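Arsenical resistance operon trans-acting repressor (Bacteroides vulgatus, PDB 3KTB) probably binds DNA as a repressor of the arsenical resistance operon, and adopts the thioredoxin-like fold of the ArsD family. Local coordinates at residues E28-R31 against I32-I36; T93-Q96 against M97-T101. All coordinates share one frame; numbering follows the deposited sequence.

In the fold
Interaction 1 lies within helix 27-41, and interaction 2 takes in the N-cap and full length of helix 94-101, the last helix of the chain; their centres are about 12 Å apart. The two helices meet directly. Arg31 NH2 lies 3.0 Å from Thr94 OG1, a probable hydrogen bond, so the arginine held by Glu28 in interaction 1 also reaches the first turn of the helix in interaction 2. Beside this polar link, Val35 CG1 packs at 3.8 Å on the selenomethionine methyl Met97 CE. On another side of helix 27-41, Met30 and Val34 face the second subunit, whereas no other chain of the assembly touches 93-101.

Interaction 1: residues E28-R31 against I32-I36; sequences ELMR and IAVVI
Four consecutive i to i+4 backbone bonds join residues 28-31 to 32-36, from Glu28 O to Ile32 N (2.9 Å) through Arg31 O to Val35 N (3.0 Å), as expected of an unbroken alpha helix.

Among apolar side chains, Met30, a selenomethionine, brings its SE to 4.3 Å from Val34 CG2, a loose contact one turn apart. With CG1 anti to the backbone N (chi1 162°), Val34 turns CG2 back along the helix, 3.3 Å from Met30 O. Ile32 CG2 packs against Leu29 O at 3.5 Å. Met30 packs on Ala33, and Val34 on its own counterpart Val34, of the second subunit.

Glu28 and Arg31 form a two-point, side-on salt bridge, with Arg31 NE 3.1 Å from Glu28 OE1 and NH1 2.8 Å from Glu28 OE2, both bonds nearly straight. Both oxygens lie close to the guanidinium plane but are met from above the carboxylate plane. A bend at chi3 (59°) swings the guanidinium round to the glutamate. NH1 also bonds Pro92 O and NH2 Thr94 OG1, so the guanidinium is held from several sides.

Helix 27-41 is the crossover helix of the beta-alpha-beta unit that links the parallel strands 7-11 and 47-50 of this thioredoxin-like fold.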
loop_
_atom_site.group_PDB
_atom_site.type_symbol
_atom_site.label_atom_id
_atom_site.label_comp_id
_atom_site.label_asym_id
_atom_site.label_seq_id
_atom_site.Cartn_x
_atom_site.Cartn_y
_atom_site.Cartn_z
ATOM N N GLU A 28 0.533 -3.068 43.040
ATOM C CA GLU A 28 0.040 -2.085 42.082
ATOM C C GLU A 28 -0.561 -2.801 40.875
ATOM O O GLU A 28 -1.666 -2.467 40.431
ATOM C CB GLU A 28 1.157 -1.128 41.645
ATOM C CG GLU A 28 1.460 -0.026 42.675
ATOM C CD GLU A 28 0.233 0.821 42.964
ATOM O OE1 GLU A 28 -0.532 0.496 43.912
ATOM O OE2 GLU A 28 0.024 1.801 42.217
ATOM N N LEU A 29 0.154 -3.799 40.358
ATOM C CA LEU A 29 -0.344 -4.526 39.191
ATOM C C LEU A 29 -1.697 -5.144 39.477
ATOM O O LEU A 29 -2.582 -5.179 38.599
ATOM C CB LEU A 29 0.660 -5.564 38.705
ATOM C CG LEU A 29 1.920 -4.999 38.044
ATOM C CD1 LEU A 29 3.038 -6.060 37.917
ATOM C CD2 LEU A 29 1.588 -4.393 36.696
HETATM N N MSE A 30 -1.883 -5.624 40.701
HETATM C CA MSE A 30 -3.177 -6.211 41.041
HETATM C C MSE A 30 -4.221 -5.100 41.175
HETATM O O MSE A 30 -5.366 -5.246 40.725
HETATM C CB MSE A 30 -3.083 -7.050 42.317
HETATM C CG MSE A 30 -4.366 -7.766 42.728
HETATM SE SE MSE A 30 -5.096 -9.122 41.488
HETATM C CE MSE A 30 -4.926 -10.706 42.610
ATOM N N ARG A 31 -3.826 -3.967 41.759
ATOM C CA ARG A 31 -4.770 -2.862 41.892
ATOM C C ARG A 31 -5.331 -2.461 40.514
ATOM O O ARG A 31 -6.558 -2.430 40.288
ATOM C CB ARG A 31 -4.109 -1.670 42.552
ATOM C CG ARG A 31 -5.091 -0.536 42.835
ATOM C CD ARG A 31 -4.408 0.638 43.530
ATOM N NE ARG A 31 -3.309 1.175 42.727
ATOM C CZ ARG A 31 -3.484 1.908 41.628
ATOM N NH1 ARG A 31 -2.437 2.358 40.951
ATOM N NH2 ARG A 31 -4.709 2.188 41.200
ATOM N N ILE A 32 -4.429 -2.173 39.584
ATOM C CA ILE A 32 -4.838 -1.719 38.261
ATOM C C ILE A 32 -5.581 -2.800 37.455
ATOM O O ILE A 32 -6.543 -2.489 36.740
ATOM C CB ILE A 32 -3.655 -1.080 37.466
ATOM C CG1 ILE A 32 -4.185 -0.219 36.334
ATOM C CG2 ILE A 32 -2.699 -2.125 36.930
ATOM C CD1 ILE A 32 -4.778 1.088 36.817
ATOM N N ALA A 33 -5.172 -4.063 37.580
ATOM C CA ALA A 33 -5.916 -5.133 36.909
ATOM C C ALA A 33 -7.350 -5.231 37.427
ATOM O O ALA A 33 -8.291 -5.485 36.669
ATOM C CB ALA A 33 -5.204 -6.469 37.051
ATOM N N VAL A 34 -7.533 -5.035 38.726
ATOM C CA VAL A 34 -8.877 -5.106 39.292
ATOM C C VAL A 34 -9.723 -3.944 38.770
ATOM O O VAL A 34 -10.892 -4.121 38.414
ATOM C CB VAL A 34 -8.851 -5.027 40.831
ATOM C CG1 VAL A 34 -10.252 -4.652 41.371
ATOM C CG2 VAL A 34 -8.377 -6.342 41.404
ATOM N N VAL A 35 -9.121 -2.754 38.728
ATOM C CA VAL A 35 -9.803 -1.584 38.198
ATOM C C VAL A 35 -10.217 -1.841 36.744
ATOM O O VAL A 35 -11.368 -1.638 36.377
ATOM C CB VAL A 35 -8.921 -0.334 38.306
ATOM C CG1 VAL A 35 -9.378 0.743 37.316
ATOM C CG2 VAL A 35 -8.909 0.207 39.767
ATOM N N ILE A 36 -9.284 -2.330 35.936
ATOM C CA ILE A 36 -9.545 -2.556 34.515
ATOM C C ILE A 36 -10.697 -3.529 34.284
ATOM O O ILE A 36 -11.535 -3.333 33.404
ATOM C CB ILE A 36 -8.279 -3.010 33.763
ATOM C CG1 ILE A 36 -7.341 -1.810 33.605
ATOM C CG2 ILE A 36 -8.640 -3.541 32.361
ATOM C CD1 ILE A 36 -5.979 -2.152 33.051
#

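Interaction 2: residues T93-Q96 against M97-T101; sequences TTKQ and MSEWT
Gln96 O accepts Trp100 N at 2.7 Å and, weakly, Glu99 N; one turn back, Ser98 N bonds Thr94 O at 2.8 Å. Thr93 O receives Met97 N, opening the helix, and Thr93 is also its N-cap. Its OG1 accepts Gln96 N at 3.1 Å in a nearly straight bond, while Gln96 OE1 takes Thr93 N at 3.0 Å, in the amide plane on a lone pair. This reciprocal pair is a capping box, which satisfies an amide of the first turn and holds the end of the Gln96 side chain.

The side chains of Gln96 and Trp100 run side by side in the same direction, with amide and ring planes 37° apart. Gln96 CB sits over the face of the six-membered ring, 3.9 Å from its centroid, in a CH-pi contact; Gln96 O lies above the same face, nearer the rim. With its CG anti to the carbonyl carbon (chi1 -67°), Trp100 lays the indole back along the preceding turn.

Lys95 and Glu99 cross at the surface. Lys95 CE approaches Glu99 OE1 at 3.3 Å, but NZ stays 4.5 Å from that oxygen, beyond a salt bridge.

Met97 packs on Val35 and Leu39 of helix 27-41 and on Ile7 of strand 7-11, whereas Trp100 meets Ile7 and reaches Ala86 and Val87 of strand 84-87, seating helix 94-101 against both helix 27-41 and the sheet.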
loop_
_atom_site.group_PDB
_atom_site.type_symbol
_atom_site.label_atom_id
_atom_site.label_comp_id
_atom_site.label_asym_id
_atom_site.label_seq_id
_atom_site.Cartn_x
_atom_site.Cartn_y
_atom_site.Cartn_z
ATOM N N THR A 93 -3.466 6.183 39.731
ATOM C CA THR A 93 -4.215 5.904 40.940
ATOM C C THR A 93 -5.670 5.600 40.626
ATOM O O THR A 93 -6.207 6.000 39.581
ATOM C CB THR A 93 -4.203 7.120 41.885
ATOM O OG1 THR A 93 -4.888 8.216 41.261
ATOM C CG2 THR A 93 -2.775 7.519 42.200
ATOM N N THR A 94 -6.317 4.912 41.559
ATOM C CA THR A 94 -7.732 4.640 41.437
ATOM C C THR A 94 -8.555 5.937 41.402
ATOM O O THR A 94 -9.565 6.021 40.690
ATOM C CB THR A 94 -8.216 3.648 42.522
ATOM O OG1 THR A 94 -7.391 2.472 42.481
ATOM C CG2 THR A 94 -9.684 3.227 42.270
ATOM N N LYS A 95 -8.118 6.952 42.146
ATOM C CA LYS A 95 -8.771 8.258 42.111
ATOM C C LYS A 95 -8.840 8.807 40.680
ATOM O O LYS A 95 -9.918 9.182 40.203
ATOM C CB LYS A 95 -8.059 9.262 43.033
ATOM C CG LYS A 95 -8.695 10.656 43.032
ATOM C CD LYS A 95 -8.112 11.565 44.120
ATOM C CE LYS A 95 -8.787 12.945 44.124
ATOM N NZ LYS A 95 -8.379 13.793 45.295
ATOM N N GLN A 96 -7.695 8.840 39.996
ATOM C CA GLN A 96 -7.643 9.266 38.592
ATOM C C GLN A 96 -8.523 8.424 37.651
ATOM O O GLN A 96 -9.313 8.980 36.873
ATOM C CB GLN A 96 -6.205 9.250 38.076
ATOM C CG GLN A 96 -5.266 10.131 38.844
ATOM C CD GLN A 96 -3.840 10.001 38.350
ATOM O OE1 GLN A 96 -3.236 8.930 38.432
ATOM N NE2 GLN A 96 -3.293 11.095 37.831
HETATM N N MSE A 97 -8.375 7.095 37.704
HETATM C CA MSE A 97 -9.179 6.228 36.838
HETATM C C MSE A 97 -10.643 6.561 37.068
HETATM O O MSE A 97 -11.436 6.689 36.128
HETATM C CB MSE A 97 -8.920 4.745 37.124
HETATM C CG MSE A 97 -7.471 4.309 36.908
HETATM SE SE MSE A 97 -7.001 4.404 35.007
HETATM C CE MSE A 97 -8.081 2.855 34.404
ATOM N N SER A 98 -10.987 6.725 38.339
ATOM C CA SER A 98 -12.348 7.023 38.745
ATOM C C SER A 98 -12.785 8.376 38.163
ATOM O O SER A 98 -13.942 8.546 37.737
ATOM C CB SER A 98 -12.421 7.026 40.273
ATOM O OG SER A 98 -13.761 6.924 40.728
ATOM N N GLU A 99 -11.853 9.329 38.127
ATOM C CA GLU A 99 -12.159 10.658 37.615
ATOM C C GLU A 99 -12.266 10.650 36.094
ATOM O O GLU A 99 -13.177 11.255 35.531
ATOM C CB GLU A 99 -11.141 11.702 38.105
ATOM C CG GLU A 99 -11.475 12.301 39.483
ATOM C CD GLU A 99 -10.250 12.871 40.229
ATOM O OE1 GLU A 99 -10.428 13.404 41.350
ATOM O OE2 GLU A 99 -9.112 12.781 39.708
ATOM N N TRP A 100 -11.354 9.948 35.430
ATOM C CA TRP A 100 -11.330 9.940 33.965
ATOM C C TRP A 100 -12.504 9.186 33.369
ATOM O O TRP A 100 -12.825 9.321 32.182
ATOM C CB TRP A 100 -10.062 9.277 33.465
ATOM C CG TRP A 100 -8.863 10.039 33.773
ATOM C CD1 TRP A 100 -8.767 11.396 33.935
ATOM C CD2 TRP A 100 -7.548 9.509 33.941
ATOM N NE1 TRP A 100 -7.464 11.740 34.196
ATOM C CE2 TRP A 100 -6.692 10.602 34.208
ATOM C CE3 TRP A 100 -7.009 8.218 33.891
ATOM C CZ2 TRP A 100 -5.322 10.443 34.428
ATOM C CZ3 TRP A 100 -5.655 8.058 34.110
ATOM C CH2 TRP A 100 -4.823 9.174 34.376
ATOM N N THR A 101 -13.153 8.413 34.221
ATOM C CA THR A 101 -14.043 7.364 33.785
ATOM C C THR A 101 -15.481 7.649 34.260
ATOM O O THR A 101 -16.459 7.185 33.680
ATOM C CB THR A 101 -13.467 6.051 34.347
ATOM O OG1 THR A 101 -13.092 5.167 33.279
ATOM C CG2 THR A 101 -14.386 5.412 35.299
#